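Local structure of cyclopropane mycolic acid synthase MmaA2 (Mycobacterium tuberculosis, 1TPY) at residues A[34-39]-A[43-48]; A[53-58]-A[226-231]; A[76-81]-A[132-137]; A[234-239]-A[271-276]. The protein converts a double bond at the distal position of alpha mycolic acids into a cis-cyclopropane ring with a methylene group from S-adenosyl-L-methionine, and also acts in cis-cyclopropanated methoxymycolate synthesis. All coordinates share one frame; numbering follows the deposited sequence.

Contact 1. Residues A[34-39]-A[43-48]; sequences SCAHFE and MTLEEA. With SAH (S-adenosyl-L-homocysteine), chain C; CO3 (carbonate ion), chain B.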
# COMPACT_ATOMS: atom_id res chain seq x y z
N SER A 34 5.66 -0.11 0.26
CA SER A 34 4.90 1.11 0.46
C SER A 34 5.81 2.12 1.16
O SER A 34 6.85 1.76 1.69
CB SER A 34 3.66 0.83 1.30
OG SER A 34 3.99 0.09 2.47
N CYS A 35 5.40 3.39 1.18
CA CYS A 35 6.21 4.43 1.80
C CYS A 35 6.64 4.17 3.25
O CYS A 35 5.81 3.93 4.12
CB CYS A 35 5.48 5.77 1.73
SG CYS A 35 6.46 7.15 2.39
N ALA A 36 7.94 4.26 3.49
CA ALA A 36 8.49 4.05 4.82
C ALA A 36 8.37 5.33 5.65
O ALA A 36 7.97 6.36 5.14
CB ALA A 36 9.95 3.63 4.71
N HIS A 37 8.71 5.25 6.94
CA HIS A 37 8.63 6.43 7.80
C HIS A 37 9.91 6.57 8.61
O HIS A 37 10.04 5.97 9.68
CB HIS A 37 7.44 6.32 8.75
CG HIS A 37 7.20 7.55 9.56
ND1 HIS A 37 7.01 8.79 8.98
CD2 HIS A 37 7.10 7.74 10.89
CE1 HIS A 37 6.80 9.69 9.93
NE2 HIS A 37 6.85 9.07 11.10
N PHE A 38 10.85 7.37 8.11
CA PHE A 38 12.13 7.59 8.76
C PHE A 38 12.06 8.53 9.95
O PHE A 38 12.20 9.74 9.81
CB PHE A 38 13.15 8.11 7.74
CG PHE A 38 13.33 7.19 6.55
CD1 PHE A 38 12.38 7.14 5.54
CD2 PHE A 38 14.42 6.32 6.49
CE1 PHE A 38 12.50 6.24 4.48
CE2 PHE A 38 14.55 5.42 5.44
CZ PHE A 38 13.59 5.38 4.43
N GLU A 39 11.83 7.96 11.13
CA GLU A 39 11.73 8.72 12.37
C GLU A 39 13.08 9.18 12.88
O GLU A 39 13.17 10.21 13.55
CB GLU A 39 11.01 7.88 13.42
CG GLU A 39 9.58 7.62 13.04
CD GLU A 39 8.85 6.72 14.00
OE1 GLU A 39 7.63 6.52 13.80
OE2 GLU A 39 9.48 6.22 14.96
N MET A 43 17.99 6.00 10.22
CA MET A 43 17.23 4.76 10.29
C MET A 43 17.41 3.99 8.97
O MET A 43 17.48 4.61 7.91
CB MET A 43 15.75 5.11 10.50
CG MET A 43 14.93 4.11 11.28
SD MET A 43 13.24 4.71 11.48
CE MET A 43 13.13 4.84 13.28
N THR A 44 17.50 2.67 9.03
CA THR A 44 17.66 1.89 7.80
C THR A 44 16.27 1.74 7.19
O THR A 44 15.27 2.03 7.85
CB THR A 44 18.20 0.46 8.05
OG1 THR A 44 17.23 -0.29 8.79
CG2 THR A 44 19.53 0.51 8.83
N LEU A 45 16.20 1.28 5.94
CA LEU A 45 14.91 1.11 5.28
C LEU A 45 14.01 0.16 6.06
O LEU A 45 12.82 0.42 6.21
CB LEU A 45 15.09 0.59 3.85
CG LEU A 45 13.79 0.46 3.05
CD1 LEU A 45 13.08 1.81 2.97
CD2 LEU A 45 14.09 -0.08 1.66
N GLU A 46 14.57 -0.94 6.56
CA GLU A 46 13.75 -1.89 7.30
C GLU A 46 13.21 -1.29 8.59
O GLU A 46 12.05 -1.50 8.95
CB GLU A 46 14.54 -3.17 7.62
CG GLU A 46 13.70 -4.21 8.36
CD GLU A 46 14.39 -5.55 8.52
OE1 GLU A 46 13.75 -6.48 9.07
OE2 GLU A 46 15.57 -5.69 8.10
N GLU A 47 14.04 -0.53 9.29
CA GLU A 47 13.59 0.09 10.52
C GLU A 47 12.52 1.13 10.23
O GLU A 47 11.59 1.29 11.01
CB GLU A 47 14.77 0.75 11.26
CG GLU A 47 15.88 -0.23 11.58
CD GLU A 47 17.01 0.42 12.34
OE1 GLU A 47 17.45 1.52 11.92
OE2 GLU A 47 17.47 -0.18 13.34
N ALA A 48 12.64 1.81 9.10
CA ALA A 48 11.66 2.82 8.72
C ALA A 48 10.35 2.17 8.27
O ALA A 48 9.28 2.74 8.45
CB ALA A 48 12.21 3.71 7.60
N SAH C . 0.01 -3.42 2.12
CA SAH C . 1.27 -4.01 1.67
CB SAH C . 1.27 -4.26 0.14
CG SAH C . 1.00 -3.07 -0.78
SD SAH C . 1.05 -3.50 -2.54
C SAH C . 2.45 -3.11 2.05
O SAH C . 2.20 -1.98 2.51
OXT SAH C . 3.61 -3.54 1.87
C5' SAH C . -0.69 -3.38 -3.02
C4' SAH C . -1.50 -4.52 -2.39
O4' SAH C . -2.93 -4.29 -2.44
C3' SAH C . -1.27 -5.87 -3.06
O3' SAH C . -1.16 -6.89 -2.04
C2' SAH C . -2.50 -6.06 -3.90
O2' SAH C . -2.73 -7.45 -4.20
C1' SAH C . -3.54 -5.44 -3.03
N9 SAH C . -4.84 -5.07 -3.74
C8 SAH C . -5.07 -4.31 -4.84
N7 SAH C . -6.31 -4.17 -5.20
C5 SAH C . -6.98 -4.93 -4.23
C6 SAH C . -8.35 -5.23 -4.00
N6 SAH C . -9.33 -4.77 -4.77
N1 SAH C . -8.66 -6.03 -2.92
C2 SAH C . -7.67 -6.50 -2.13
N3 SAH C . -6.35 -6.29 -2.25
C4 SAH C . -6.08 -5.48 -3.34
C CO3 B . 1.75 3.78 -0.66
O1 CO3 B . 2.79 4.07 0.37
O2 CO3 B . 2.11 3.31 -1.87
O3 CO3 B . 0.44 4.01 -0.38
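The loop that leaves the cofactor pocket is laid here on the first turn of helix 45-57, with Phe38 planted over Ala48. Phe38 CG lies anti to the carbonyl carbon (chi1 -57°), which brings the ring over the helix. Ala48 CB stands 3.5 Å from the centroid of the Phe38 ring and only 11° off its normal, a CH-pi contact square on the face. At the ring edge, in its plane, sits the carbonyl oxygen of Met43, while Phe38 CZ meets Leu45 CD1 obliquely at 3.9 Å. The same Ala48 methyl also serves Ala36, whose CB is 3.7 Å from Ala48 CB, so one small side chain takes two loop residues. Between them, His37 N donates to Ala48 O at 3.0 Å; the bond is nearly straight, but the donor sits 54° out of the carbonyl plane. Further out, Glu39 N makes a weak hydrogen bond to Met43 SD, 3.6 Å away.

At the inner end, Ser34 OG donates to O of S-adenosyl-L-homocysteine (2.7 Å), and Cys35 N donates to O1 of the carbonate (2.8 Å), an ion that Tyr232 and His167 also hold. Lys52, one turn beyond Ala48, bonds both Ser34 OG and Cys35 O and so ties the pocket end to the helix. The helix itself starts with a capping box, in which Glu47 N donates to Thr44 OG1 and Thr44 N to Glu47 OE1.

Contact 2. Residues A[53-58]-A[226-231]; sequences IDLALG and QSLQPH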
# COMPACT_ATOMS: atom_id res chain seq x y z
N ILE A 53 4.73 0.80 9.77
CA ILE A 53 3.76 -0.22 10.17
C ILE A 53 3.16 0.16 11.52
O ILE A 53 1.94 0.29 11.66
CB ILE A 53 4.44 -1.60 10.30
CG1 ILE A 53 5.05 -2.01 8.96
CG2 ILE A 53 3.43 -2.63 10.79
CD1 ILE A 53 4.07 -2.04 7.82
N ASP A 54 4.03 0.32 12.52
CA ASP A 54 3.59 0.68 13.86
C ASP A 54 2.80 1.98 13.87
O ASP A 54 1.85 2.14 14.64
CB ASP A 54 4.80 0.82 14.80
CG ASP A 54 5.51 -0.49 15.02
OD1 ASP A 54 4.96 -1.55 14.64
OD2 ASP A 54 6.62 -0.47 15.60
N LEU A 55 3.19 2.92 13.01
CA LEU A 55 2.50 4.21 12.93
C LEU A 55 1.05 3.99 12.54
O LEU A 55 0.13 4.53 13.17
CB LEU A 55 3.20 5.11 11.91
CG LEU A 55 2.59 6.50 11.69
CD1 LEU A 55 2.72 7.32 12.98
CD2 LEU A 55 3.30 7.19 10.53
N ALA A 56 0.83 3.18 11.51
CA ALA A 56 -0.51 2.89 11.04
C ALA A 56 -1.31 2.08 12.06
O ALA A 56 -2.44 2.42 12.40
CB ALA A 56 -0.44 2.12 9.72
N LEU A 57 -0.70 1.00 12.54
CA LEU A 57 -1.33 0.12 13.51
C LEU A 57 -1.69 0.82 14.83
O LEU A 57 -2.77 0.61 15.38
CB LEU A 57 -0.42 -1.08 13.77
CG LEU A 57 -0.79 -2.45 13.18
CD1 LEU A 57 -1.36 -2.31 11.78
CD2 LEU A 57 0.45 -3.33 13.18
N GLY A 58 -0.79 1.66 15.33
CA GLY A 58 -1.03 2.36 16.58
C GLY A 58 -2.20 3.32 16.59
O GLY A 58 -2.66 3.74 17.66
N GLN A 226 -2.35 12.33 7.90
CA GLN A 226 -0.92 12.57 8.10
C GLN A 226 -0.16 12.26 6.82
O GLN A 226 -0.29 11.18 6.26
CB GLN A 226 -0.40 11.72 9.27
CG GLN A 226 1.13 11.63 9.36
CD GLN A 226 1.60 10.94 10.64
OE1 GLN A 226 0.90 10.09 11.20
NE2 GLN A 226 2.80 11.29 11.10
N SER A 227 0.62 13.24 6.37
CA SER A 227 1.41 13.09 5.16
C SER A 227 2.80 12.55 5.45
O SER A 227 3.40 12.88 6.48
CB SER A 227 1.54 14.45 4.45
OG SER A 227 2.34 14.34 3.28
N LEU A 228 3.30 11.72 4.55
CA LEU A 228 4.64 11.13 4.67
C LEU A 228 5.39 11.45 3.38
O LEU A 228 6.38 10.79 3.05
CB LEU A 228 4.54 9.61 4.84
CG LEU A 228 4.22 9.01 6.22
CD1 LEU A 228 3.05 9.73 6.86
CD2 LEU A 228 3.93 7.54 6.07
N GLN A 229 4.93 12.47 2.66
CA GLN A 229 5.52 12.87 1.38
C GLN A 229 7.04 12.81 1.27
O GLN A 229 7.58 12.11 0.42
CB GLN A 229 5.04 14.27 1.00
CG GLN A 229 5.50 14.74 -0.37
CD GLN A 229 4.94 16.10 -0.73
OE1 GLN A 229 5.17 17.09 -0.04
NE2 GLN A 229 4.18 16.16 -1.82
N PRO A 230 7.76 13.55 2.14
CA PRO A 230 9.23 13.55 2.09
C PRO A 230 9.85 12.17 2.28
O PRO A 230 10.96 11.91 1.82
CB PRO A 230 9.60 14.51 3.22
CG PRO A 230 8.50 14.29 4.21
CD PRO A 230 7.28 14.29 3.32
N HIS A 231 9.12 11.29 2.94
CA HIS A 231 9.59 9.93 3.20
C HIS A 231 9.53 9.02 1.97
O HIS A 231 10.32 8.09 1.86
CB HIS A 231 8.78 9.31 4.33
CG HIS A 231 8.93 10.02 5.64
ND1 HIS A 231 9.99 9.78 6.49
CD2 HIS A 231 8.19 10.98 6.23
CE1 HIS A 231 9.89 10.56 7.55
NE2 HIS A 231 8.80 11.30 7.42
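The carboxamide of Gln226 meets the forked end of Leu55. Leu55 CD2 lies well off the amide plane, to one side of it, 4.1 Å from Gln226 CD, while Leu55 CD1 reaches round toward the oxygen. Both methyls are equally near that atom: Gln226 OE1 is 3.8 Å from Leu55 CD1 and 3.8 Å from Leu55 CD2. With methyls as its neighbours here the oxygen makes van der Waals contact; its hydrogen bond comes from Lys59 NZ, four residues on from Leu55. A second flat group, the ring of His231, has Leu228 O at its edge, in plane, and meets the ring of His37 at about 50°.

The two touching side chains approach from opposite directions. Gln226 has CG anti to the backbone N (chi1 166°) and stays extended beyond it, so its amide is carried out from the strand to the helix. Leu55 also turns CD2 toward Leu228, though loosely, with 4.5 Å between Leu55 CD2 and Leu228 CD1. Just beyond, the chain changes from strand to helix: Gln229 N donates to Ser227 OG at 3.3 Å in an ST turn, and Leu228 occupies the N-cap position.

In the fold, strand 221-227 is an outermost strand of the sheet and pairs with strand 278-286 through Gln226 with Gln282. Helix 45-57 packs against this part of the sheet: Leu55 touches Gln282, Ala56 touches Leu165 of strand 163-171, and Ile53 and Leu57 pack on helix 77-86.

Contact 3. Residues A[76-81]-A[132-137]; sequences GATMRR and RIVSIG. With SAH (S-adenosyl-L-homocysteine), chain C; 16A (cetyl-trimethyl-ammonium), chain D.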
# COMPACT_ATOMS: atom_id res chain seq x y z
N GLY A 76 2.60 -9.72 3.81
CA GLY A 76 2.30 -9.99 5.21
C GLY A 76 3.05 -9.41 6.39
O GLY A 76 2.70 -9.73 7.53
N ALA A 77 4.06 -8.57 6.17
CA ALA A 77 4.81 -8.02 7.31
C ALA A 77 3.91 -7.26 8.28
O ALA A 77 4.06 -7.37 9.50
CB ALA A 77 5.94 -7.11 6.82
N THR A 78 2.98 -6.48 7.75
CA THR A 78 2.09 -5.72 8.61
C THR A 78 1.28 -6.62 9.53
O THR A 78 1.22 -6.39 10.74
CB THR A 78 1.13 -4.84 7.78
OG1 THR A 78 1.90 -3.90 7.01
CG2 THR A 78 0.17 -4.06 8.70
N MET A 79 0.67 -7.67 8.98
CA MET A 79 -0.11 -8.58 9.81
C MET A 79 0.76 -9.29 10.84
O MET A 79 0.41 -9.35 12.01
CB MET A 79 -0.83 -9.63 8.96
CG MET A 79 -1.98 -9.05 8.15
SD MET A 79 -2.90 -10.31 7.27
CE MET A 79 -1.63 -10.87 6.08
N ARG A 80 1.90 -9.82 10.40
CA ARG A 80 2.79 -10.51 11.32
C ARG A 80 3.21 -9.57 12.45
O ARG A 80 3.32 -10.00 13.60
CB ARG A 80 4.02 -11.03 10.58
CG ARG A 80 3.72 -12.15 9.59
CD ARG A 80 4.99 -12.89 9.18
NE ARG A 80 5.96 -12.01 8.51
CZ ARG A 80 5.92 -11.68 7.22
NH1 ARG A 80 4.96 -12.15 6.43
NH2 ARG A 80 6.84 -10.86 6.73
N ARG A 81 3.44 -8.31 12.12
CA ARG A 81 3.84 -7.32 13.13
C ARG A 81 2.68 -7.01 14.07
O ARG A 81 2.86 -6.77 15.26
CB ARG A 81 4.31 -6.03 12.46
CG ARG A 81 4.66 -4.89 13.43
CD ARG A 81 5.92 -5.19 14.24
NE ARG A 81 6.36 -4.01 15.00
CZ ARG A 81 7.38 -4.00 15.85
NH1 ARG A 81 8.08 -5.10 16.07
NH2 ARG A 81 7.69 -2.87 16.49
N ARG A 132 -10.93 -4.11 13.24
CA ARG A 132 -10.21 -2.96 12.72
C ARG A 132 -9.71 -3.29 11.32
O ARG A 132 -9.61 -4.46 10.96
CB ARG A 132 -9.04 -2.62 13.65
CG ARG A 132 -9.45 -2.15 15.04
CD ARG A 132 -10.10 -0.77 15.00
NE ARG A 132 -10.40 -0.25 16.33
CZ ARG A 132 -11.43 -0.63 17.08
NH1 ARG A 132 -12.29 -1.54 16.64
NH2 ARG A 132 -11.59 -0.11 18.29
N ILE A 133 -9.44 -2.26 10.53
CA ILE A 133 -8.96 -2.46 9.18
C ILE A 133 -7.76 -1.58 8.88
O ILE A 133 -7.76 -0.39 9.19
CB ILE A 133 -10.04 -2.14 8.12
CG1 ILE A 133 -11.27 -3.02 8.31
CG2 ILE A 133 -9.47 -2.36 6.72
CD1 ILE A 133 -12.48 -2.54 7.52
N VAL A 134 -6.73 -2.19 8.29
CA VAL A 134 -5.56 -1.44 7.88
C VAL A 134 -5.39 -1.73 6.38
O VAL A 134 -5.59 -2.86 5.93
CB VAL A 134 -4.28 -1.88 8.63
CG1 VAL A 134 -3.97 -3.34 8.37
CG2 VAL A 134 -3.12 -1.00 8.20
N SER A 135 -5.09 -0.70 5.62
CA SER A 135 -4.88 -0.86 4.19
C SER A 135 -3.81 0.14 3.81
O SER A 135 -4.02 1.36 3.88
CB SER A 135 -6.16 -0.59 3.41
OG SER A 135 -5.96 -0.89 2.04
N ILE A 136 -2.67 -0.38 3.39
CA ILE A 136 -1.54 0.45 3.02
C ILE A 136 -1.12 0.21 1.58
O ILE A 136 -0.71 -0.90 1.23
CB ILE A 136 -0.35 0.14 3.96
CG1 ILE A 136 -0.78 0.38 5.41
CG2 ILE A 136 0.85 1.00 3.58
CD1 ILE A 136 0.18 -0.20 6.43
N GLY A 137 -1.22 1.25 0.76
CA GLY A 137 -0.81 1.14 -0.63
C GLY A 137 -1.66 0.24 -1.51
O GLY A 137 -1.21 -0.18 -2.57
N SAH C . 0.01 -3.42 2.12
CA SAH C . 1.27 -4.01 1.67
CB SAH C . 1.27 -4.26 0.14
CG SAH C . 1.00 -3.07 -0.78
SD SAH C . 1.05 -3.50 -2.54
C SAH C . 2.45 -3.11 2.05
O SAH C . 2.20 -1.98 2.51
OXT SAH C . 3.61 -3.54 1.87
C5' SAH C . -0.69 -3.38 -3.02
C4' SAH C . -1.50 -4.52 -2.39
O4' SAH C . -2.93 -4.29 -2.44
C3' SAH C . -1.27 -5.87 -3.06
O3' SAH C . -1.16 -6.89 -2.04
C2' SAH C . -2.50 -6.06 -3.90
O2' SAH C . -2.73 -7.45 -4.20
C1' SAH C . -3.54 -5.44 -3.03
N9 SAH C . -4.84 -5.07 -3.74
C8 SAH C . -5.07 -4.31 -4.84
N7 SAH C . -6.31 -4.17 -5.20
C5 SAH C . -6.98 -4.93 -4.23
C6 SAH C . -8.35 -5.23 -4.00
N6 SAH C . -9.33 -4.77 -4.77
N1 SAH C . -8.66 -6.03 -2.92
C2 SAH C . -7.67 -6.50 -2.13
N3 SAH C . -6.35 -6.29 -2.25
C4 SAH C . -6.08 -5.48 -3.34
C1 16A D . 6.09 3.61 -5.33
C2 16A D . 4.92 3.82 -6.29
C3 16A D . 4.71 5.32 -6.56
C4 16A D . 3.58 5.66 -7.52
C5 16A D . 3.51 7.19 -7.69
C6 16A D . 2.41 7.70 -8.63
C7 16A D . 2.48 7.32 -10.14
C8 16A D . 1.18 7.41 -10.97
C9 16A D . -0.08 6.72 -10.40
C10 16A D . -0.02 5.18 -10.26
C11 16A D . -1.04 4.54 -9.29
C12 16A D . -0.70 3.11 -8.82
C13 16A D . -0.11 3.10 -7.41
C14 16A D . 0.31 1.69 -7.00
C15 16A D . 1.14 1.82 -5.71
C16 16A D . 1.70 0.43 -5.36
N1 16A D . 2.61 0.07 -4.18
C17 16A D . 3.15 -1.13 -3.92
C18 16A D . 3.80 1.01 -4.12
C19 16A D . 1.86 0.33 -2.90
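Ile136 O, at the end of strand 132-136, accepts from the amino N of S-adenosyl-L-homocysteine at 2.8 Å, while the side chain of the same residue reaches Thr78 on helix 77-86. The isoleucine divides its work between its two branches. CG1 sits beside the backbone N (chi1 -57°), which sends CD1 to the helix and leaves CG2 to the ligand, with Ile136 CG2 3.4 Å from its carboxylate O. At the helix, Ile136 CD1 comes to 4.1 Å from Thr78 OG1, the two side chains crossing at a slant. Two residues earlier, on the same face of the strand, Val134 CG1 is 4.2 Å from Thr78 CG2. No hydrogen bond joins helix and strand here, and the packing is light and buried. Helix 45-57 closes in from another side, with Ile53 and Leu57 on Thr78.

Gly137 then turns the chain with a positive phi of 68°. Its carbonyl oxygen faces both ligands. Gly137 O is 3.3 Å from C5' of S-adenosyl-L-homocysteine. Gly137 O is also 3.1 Å from methyl C19 of the cetyl-trimethyl-ammonium.

Chemically, two successive carbonyls at the strand end turn the negative ends of their dipoles to the pocket. One takes the cofactor product's amino group, probably as an ammonium, and the other lies against a quaternary ammonium head, an approach that should be electrostatically favourable.

Contact 4. Residues A[234-239]-A[271-276]; sequences RTLDLW and KLFRVG. With 16A (cetyl-trimethyl-ammonium), chain D.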
# COMPACT_ATOMS: atom_id res chain seq x y z
N ARG A 234 12.65 9.35 -0.48
CA ARG A 234 13.76 8.62 0.11
C ARG A 234 13.53 7.11 0.03
O ARG A 234 14.45 6.35 -0.27
CB ARG A 234 13.97 9.02 1.57
CG ARG A 234 15.19 8.38 2.16
CD ARG A 234 15.47 8.90 3.55
NE ARG A 234 16.63 8.22 4.10
CZ ARG A 234 17.05 8.35 5.36
NH1 ARG A 234 16.40 9.15 6.19
NH2 ARG A 234 18.10 7.67 5.78
N THR A 235 12.30 6.68 0.31
CA THR A 235 11.99 5.26 0.24
C THR A 235 12.28 4.81 -1.18
O THR A 235 12.94 3.80 -1.41
CB THR A 235 10.51 4.98 0.56
OG1 THR A 235 10.23 5.37 1.91
CG2 THR A 235 10.20 3.49 0.39
N LEU A 236 11.80 5.59 -2.14
CA LEU A 236 12.00 5.28 -3.55
C LEU A 236 13.47 5.28 -3.97
O LEU A 236 13.88 4.44 -4.77
CB LEU A 236 11.19 6.27 -4.40
CG LEU A 236 9.69 5.93 -4.43
CD1 LEU A 236 8.87 7.10 -4.94
CD2 LEU A 236 9.48 4.71 -5.31
N ASP A 237 14.26 6.21 -3.43
CA ASP A 237 15.68 6.26 -3.75
C ASP A 237 16.35 4.98 -3.27
O ASP A 237 17.16 4.37 -3.97
CB ASP A 237 16.37 7.46 -3.06
CG ASP A 237 15.91 8.81 -3.59
OD1 ASP A 237 15.54 8.90 -4.78
OD2 ASP A 237 15.93 9.79 -2.81
N LEU A 238 16.00 4.57 -2.05
CA LEU A 238 16.58 3.37 -1.46
C LEU A 238 16.22 2.12 -2.28
O LEU A 238 17.07 1.26 -2.50
CB LEU A 238 16.12 3.23 -0.01
CG LEU A 238 16.76 4.29 0.91
CD1 LEU A 238 16.01 4.36 2.21
CD2 LEU A 238 18.23 3.95 1.16
N TRP A 239 14.97 2.03 -2.73
CA TRP A 239 14.55 0.88 -3.53
C TRP A 239 15.31 0.91 -4.85
O TRP A 239 15.82 -0.10 -5.30
CB TRP A 239 13.05 0.92 -3.82
CG TRP A 239 12.17 0.57 -2.68
CD1 TRP A 239 12.52 -0.13 -1.54
CD2 TRP A 239 10.77 0.84 -2.56
NE1 TRP A 239 11.42 -0.30 -0.74
CE2 TRP A 239 10.33 0.28 -1.34
CE3 TRP A 239 9.84 1.50 -3.38
CZ2 TRP A 239 9.00 0.37 -0.91
CZ3 TRP A 239 8.52 1.59 -2.96
CH2 TRP A 239 8.12 1.02 -1.73
N LYS A 271 11.08 11.34 -8.24
CA LYS A 271 11.04 12.74 -8.67
C LYS A 271 9.65 13.32 -8.40
O LYS A 271 9.52 14.46 -7.93
CB LYS A 271 11.38 12.86 -10.16
CG LYS A 271 11.27 14.28 -10.70
CD LYS A 271 11.64 14.38 -12.17
CE LYS A 271 11.35 15.78 -12.70
NZ LYS A 271 11.93 16.01 -14.06
N LEU A 272 8.62 12.54 -8.68
CA LEU A 272 7.26 13.00 -8.44
C LEU A 272 7.07 13.49 -7.00
O LEU A 272 6.55 14.58 -6.78
CB LEU A 272 6.25 11.89 -8.75
CG LEU A 272 6.18 11.48 -10.23
CD1 LEU A 272 5.05 10.48 -10.42
CD2 LEU A 272 5.94 12.73 -11.10
N PHE A 273 7.50 12.69 -6.03
CA PHE A 273 7.35 13.09 -4.62
C PHE A 273 8.32 14.21 -4.25
O PHE A 273 7.99 15.10 -3.48
CB PHE A 273 7.58 11.89 -3.68
CG PHE A 273 6.51 10.85 -3.75
CD1 PHE A 273 6.63 9.77 -4.62
CD2 PHE A 273 5.36 10.97 -2.99
CE1 PHE A 273 5.61 8.82 -4.73
CE2 PHE A 273 4.34 10.03 -3.08
CZ PHE A 273 4.47 8.96 -3.96
N ARG A 274 9.53 14.15 -4.81
CA ARG A 274 10.54 15.15 -4.52
C ARG A 274 10.05 16.52 -4.98
O ARG A 274 10.15 17.51 -4.25
CB ARG A 274 11.85 14.79 -5.22
CG ARG A 274 13.03 15.64 -4.79
CD ARG A 274 14.28 15.27 -5.56
NE ARG A 274 14.64 13.87 -5.37
CZ ARG A 274 14.75 12.98 -6.36
NH1 ARG A 274 15.09 11.73 -6.08
NH2 ARG A 274 14.54 13.35 -7.62
N VAL A 275 9.54 16.58 -6.21
CA VAL A 275 9.02 17.82 -6.76
C VAL A 275 7.74 18.20 -6.02
O VAL A 275 7.51 19.37 -5.71
CB VAL A 275 8.68 17.67 -8.26
CG1 VAL A 275 8.05 18.96 -8.79
CG2 VAL A 275 9.95 17.33 -9.04
N GLY A 276 6.91 17.20 -5.73
CA GLY A 276 5.67 17.45 -5.02
C GLY A 276 4.41 17.19 -5.83
O GLY A 276 3.32 17.56 -5.40
C1 16A D . 6.09 3.61 -5.33
C2 16A D . 4.92 3.82 -6.29
C3 16A D . 4.71 5.32 -6.56
C4 16A D . 3.58 5.66 -7.52
C5 16A D . 3.51 7.19 -7.69
C6 16A D . 2.41 7.70 -8.63
C7 16A D . 2.48 7.32 -10.14
C8 16A D . 1.18 7.41 -10.97
C9 16A D . -0.08 6.72 -10.40
C10 16A D . -0.02 5.18 -10.26
C11 16A D . -1.04 4.54 -9.29
C12 16A D . -0.70 3.11 -8.82
C13 16A D . -0.11 3.10 -7.41
C14 16A D . 0.31 1.69 -7.00
C15 16A D . 1.14 1.82 -5.71
C16 16A D . 1.70 0.43 -5.36
N1 16A D . 2.61 0.07 -4.18
C17 16A D . 3.15 -1.13 -3.92
C18 16A D . 3.80 1.01 -4.12
C19 16A D . 1.86 0.33 -2.90
O HOH W 1 15.11 12.44 -3.37
O HOH W 2 16.32 9.09 -7.13
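Arg274 leaves its helix with CG anti to the backbone N (chi1 -170°) and then bends at chi3 (-59°), which swings its guanidinium across to the carboxylate of Asp237. The two side chains cross at about a right angle, yet their flat ends are nearly coplanar, 11° apart. Asp237 OD1 lies at the guanidinium edge and forms a salt bridge with Arg274 NH1 at 3.1 Å. Two waters, also at that edge, appear to link the pair further: one donates to Asp237 OD2 at 2.8 Å, and the other accepts from Arg274 NH1 at 3.1 Å. Their remaining legs, to Arg274 NE and Asp237 OD1 respectively, are doubtfully short.

Beneath it the contact is apolar. Leu236 and Phe273 also cross at about a right angle, and Leu236 CD1 comes within 3.5 Å of Phe273 CD1, oblique to the ring. The leucine's other methyl serves the ligand, Leu236 CD2 standing 3.6 Å from terminal carbon C1 of the cetyl chain. That same carbon lies in the plane of the Trp239 ring, at its edge, 3.9 Å from Trp239 CZ3. Thr235 CG2 lies over one face of the indole, toward its margin. Farther along the tail, Phe273 CE1 is 4.0 Å from C5 of the cetyl-trimethyl-ammonium.

Helices 229-245 and 256-275 therefore pack as a pair with a charged outer side and a greasy inner side. That inner side lines the pocket of the long-chain ligand, beside Cys269, an active-site residue by similarity, as suits an enzyme that works on lipid chains.

Along the chain, contact 1 closes before contact 2 opens, contact 3 is nested inside the long loop that contact 2 closes, and contact 4 comes last. Contacts 1 and 2 share helix 45-57 and lie about 9 Å apart between centres; contacts 2 and 4 share helix 229-245. Asp54 bridges to Arg81, joining contacts 2 and 3, which reach the same mixed sheet, while Thr235 OG1 of contact 4 is bonded to Ala36 N of contact 1. Contacts 3 and 4, about 23 Å apart between centres, lie on opposite sides of the chain's centre, yet both touch the cetyl-trimethyl-ammonium. Cofactor product and lipid-like ligand are brought together on one Rossmann-like methyltransferase fold.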